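Local coordinates for predicted protein (Acinetobacter sp. RUH2624, PDB 4MEA) that probably hydrolyses epoxides to diols, as a secreted alpha/beta hydrolase of the Cif virulence-factor family, at residues K282-R287 and A293-I298. Sequence-based numbering, arbitrary orientation.
Sequences KEMRAR and AQYTAI
Tyr295 reaches from its strand to helix 282-287 and sets its ring between the side chains of Met284 and Arg285. With CG anti to the backbone N (chi1 175°), the ring is carried out to the helix, and its hydroxyl is hydrogen-bonded to the carbonyl oxygen of Val281, one turn before Arg285. A tyrosine suits this place because its ring is apolar along the flanks and polar at the far end. On one flank, Met284 CB lies 3.6 Å from Tyr295 CE1. The methionine chain then bends at chi3 (69°), bringing Met284 CE to 3.9 Å from Tyr295 CE1. Met284 SD sits at the ring edge, a Met-aromatic contact. Flexible and unbranched, this buried residue also packs on Ser267 and Ala269. On the other flank, Arg285 CB touches Tyr295 CE2 at 3.6 Å. A bend at chi3 carries Arg285 NH1 back to the ring edge, 3.8 Å from Tyr295 CE2, with the guanidinium plane turned 62° from the ring. Arg285 NH1 also has Ala297 CB at its edge, 4.2 Å away, a loose contact for which a small apolar side chain is enough. Helix and strand run nearly antiparallel, as in the beta-alpha-beta crossover from strand 267-272 to edge strand 295-300 of the alpha/beta hydrolase fold.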
ATOM      1  N   LYS A 282       7.558 -19.030 -11.089  1.00 14.49           N
ATOM      2  CA  LYS A 282       8.996 -18.917 -10.908  1.00 16.20           C
ATOM      3  C   LYS A 282       9.419 -19.286  -9.495  1.00 15.93           C
ATOM      4  O   LYS A 282      10.454 -19.920  -9.295  1.00 13.79           O
ATOM      5  CB  LYS A 282       9.462 -17.490 -11.225  1.00 16.65           C
ATOM      6  CG  LYS A 282       9.261 -17.086 -12.669  1.00 17.96           C
ATOM      7  CD  LYS A 282       9.791 -15.673 -12.906  1.00 23.10           C
ATOM      8  CE  LYS A 282       9.530 -15.225 -14.334  1.00 40.40           C
ATOM      9  NZ  LYS A 282      10.097 -13.870 -14.596  1.00 52.92           N
ATOM     10  N   GLU A 283       8.616 -18.880  -8.515  1.00 10.95           N
ATOM     11  CA  GLU A 283       8.954 -19.108  -7.118  1.00 10.55           C
ATOM     12  C   GLU A 283       9.029 -20.592  -6.796  1.00 12.59           C
ATOM     13  O   GLU A 283      10.027 -21.057  -6.249  1.00 17.23           O
ATOM     14  CB  GLU A 283       7.941 -18.436  -6.180  1.00 11.05           C
ATOM     15  CG  GLU A 283       8.258 -18.671  -4.688  1.00  4.15           C
ATOM     16  CD  GLU A 283       7.124 -18.247  -3.761  1.00 13.38           C
ATOM     17  OE1 GLU A 283       5.971 -18.161  -4.222  1.00  7.46           O
ATOM     18  OE2 GLU A 283       7.386 -18.011  -2.562  1.00 12.30           O
ATOM     19  N   MET A 284       7.968 -21.331  -7.124  1.00 16.92           N
ATOM     20  CA  MET A 284       7.939 -22.768  -6.836  1.00 18.60           C
ATOM     21  C   MET A 284       9.053 -23.526  -7.569  1.00 14.24           C
ATOM     22  O   MET A 284       9.738 -24.340  -6.974  1.00 13.93           O
ATOM     23  CB  MET A 284       6.566 -23.379  -7.146  1.00 20.30           C
ATOM     24  CG  MET A 284       5.473 -22.978  -6.160  1.00 12.34           C
ATOM     25  SD  MET A 284       3.909 -23.781  -6.547  1.00 17.54           S
ATOM     26  CE  MET A 284       4.291 -25.492  -6.145  1.00 18.58           C
ATOM     27  N   ARG A 285       9.236 -23.249  -8.856  1.00 11.48           N
ATOM     28  CA  ARG A 285      10.306 -23.889  -9.608  1.00 15.50           C
ATOM     29  C   ARG A 285      11.668 -23.650  -8.950  1.00 22.86           C
ATOM     30  O   ARG A 285      12.434 -24.591  -8.755  1.00 29.84           O
ATOM     31  CB  ARG A 285      10.319 -23.417 -11.069  1.00 19.05           C
ATOM     32  CG  ARG A 285      11.389 -24.088 -11.923  1.00 28.20           C
ATOM     33  CD  ARG A 285      11.060 -23.986 -13.398  1.00 36.72           C
ATOM     34  NE  ARG A 285      10.750 -22.615 -13.793  1.00 49.44           N
ATOM     35  CZ  ARG A 285       9.566 -22.213 -14.248  1.00 49.63           C
ATOM     36  NH1 ARG A 285       8.567 -23.081 -14.378  1.00 45.21           N
ATOM     37  NH2 ARG A 285       9.384 -20.941 -14.583  1.00 49.12           N
ATOM     38  N   ALA A 286      11.955 -22.399  -8.590  1.00 23.88           N
ATOM     39  CA  ALA A 286      13.274 -22.028  -8.062  1.00 21.06           C
ATOM     40  C   ALA A 286      13.544 -22.532  -6.649  1.00 23.96           C
ATOM     41  O   ALA A 286      14.687 -22.808  -6.299  1.00 25.42           O
ATOM     42  CB  ALA A 286      13.471 -20.511  -8.113  1.00 13.82           C
ATOM     43  N   ARG A 287      12.502 -22.644  -5.830  1.00 19.01           N
ATOM     44  CA  ARG A 287      12.719 -22.801  -4.394  1.00 18.21           C
ATOM     45  C   ARG A 287      11.943 -23.897  -3.666  1.00 17.33           C
ATOM     46  O   ARG A 287      12.365 -24.324  -2.591  1.00 19.11           O
ATOM     47  CB  ARG A 287      12.471 -21.468  -3.691  1.00 20.17           C
ATOM     48  CG  ARG A 287      13.247 -20.329  -4.318  1.00 22.34           C
ATOM     49  CD  ARG A 287      13.479 -19.237  -3.320  1.00 26.05           C
ATOM     50  NE  ARG A 287      14.252 -19.709  -2.175  1.00 18.99           N
ATOM     51  CZ  ARG A 287      14.033 -19.305  -0.931  1.00 20.77           C
ATOM     52  NH1 ARG A 287      13.051 -18.446  -0.687  1.00 16.77           N
ATOM     53  NH2 ARG A 287      14.775 -19.769   0.067  1.00 19.29           N
ATOM     54  N   ALA A 293      10.773 -32.584 -12.365  1.00 26.21           N
ATOM     55  CA  ALA A 293       9.995 -33.530 -13.152  1.00 32.23           C
ATOM     56  C   ALA A 293       8.606 -33.724 -12.557  1.00 25.00           C
ATOM     57  O   ALA A 293       7.684 -34.162 -13.242  1.00 32.03           O
ATOM     58  CB  ALA A 293      10.724 -34.865 -13.265  1.00 33.63           C
ATOM     59  N   GLN A 294       8.461 -33.395 -11.278  1.00 25.19           N
ATOM     60  CA  GLN A 294       7.173 -33.535 -10.591  1.00 24.74           C
ATOM     61  C   GLN A 294       6.339 -32.252 -10.621  1.00 25.72           C
ATOM     62  O   GLN A 294       5.187 -32.241 -10.179  1.00 20.47           O
ATOM     63  CB  GLN A 294       7.394 -33.930  -9.133  1.00 23.73           C
ATOM     64  CG  GLN A 294       8.039 -35.274  -8.912  1.00 27.53           C
ATOM     65  CD  GLN A 294       8.181 -35.577  -7.433  1.00 36.09           C
ATOM     66  OE1 GLN A 294       8.920 -34.895  -6.714  1.00 32.76           O
ATOM     67  NE2 GLN A 294       7.452 -36.590  -6.964  1.00 34.88           N
ATOM     68  N   TYR A 295       6.924 -31.180 -11.148  1.00 27.10           N
ATOM     69  CA  TYR A 295       6.336 -29.842 -11.066  1.00 19.22           C
ATOM     70  C   TYR A 295       5.659 -29.395 -12.366  1.00 24.91           C
ATOM     71  O   TYR A 295       6.273 -29.404 -13.438  1.00 23.08           O
ATOM     72  CB  TYR A 295       7.422 -28.838 -10.671  1.00 20.40           C
ATOM     73  CG  TYR A 295       6.988 -27.387 -10.669  1.00 19.98           C
ATOM     74  CD1 TYR A 295       6.012 -26.936  -9.788  1.00 19.07           C
ATOM     75  CD2 TYR A 295       7.567 -26.464 -11.531  1.00 15.45           C
ATOM     76  CE1 TYR A 295       5.617 -25.611  -9.774  1.00 13.43           C
ATOM     77  CE2 TYR A 295       7.184 -25.126 -11.515  1.00 20.12           C
ATOM     78  CZ  TYR A 295       6.203 -24.709 -10.632  1.00 17.70           C
ATOM     79  OH  TYR A 295       5.799 -23.389 -10.601  1.00 13.95           O
ATOM     80  N   THR A 296       4.393 -29.001 -12.254  1.00 15.05           N
ATOM     81  CA  THR A 296       3.632 -28.474 -13.382  1.00 19.33           C
ATOM     82  C   THR A 296       3.333 -26.993 -13.167  1.00 19.63           C
ATOM     83  O   THR A 296       2.927 -26.580 -12.081  1.00 17.03           O
ATOM     84  CB  THR A 296       2.296 -29.223 -13.558  1.00 20.60           C
ATOM     85  OG1 THR A 296       2.551 -30.589 -13.895  1.00 23.29           O
ATOM     86  CG2 THR A 296       1.462 -28.589 -14.660  1.00 19.71           C
ATOM     87  N   ALA A 297       3.531 -26.198 -14.208  1.00 13.89           N
ATOM     88  CA  ALA A 297       3.230 -24.772 -14.163  1.00 12.05           C
ATOM     89  C   ALA A 297       2.277 -24.426 -15.292  1.00 21.98           C
ATOM     90  O   ALA A 297       2.586 -24.652 -16.461  1.00 18.92           O
ATOM     91  CB  ALA A 297       4.503 -23.961 -14.299  1.00 12.96           C
ATOM     92  N   ILE A 298       1.119 -23.877 -14.946  1.00 18.32           N
ATOM     93  CA  ILE A 298       0.151 -23.469 -15.952  1.00 18.02           C
ATOM     94  C   ILE A 298      -0.300 -22.046 -15.690  1.00 18.62           C
ATOM     95  O   ILE A 298      -0.770 -21.721 -14.601  1.00 11.54           O
ATOM     96  CB  ILE A 298      -1.071 -24.414 -15.981  1.00 16.89           C
ATOM     97  CG1 ILE A 298      -0.633 -25.818 -16.413  1.00 15.52           C
ATOM     98  CG2 ILE A 298      -2.165 -23.858 -16.907  1.00 12.30           C
ATOM     99  CD1 ILE A 298      -1.735 -26.862 -16.359  1.00 20.23           C
TER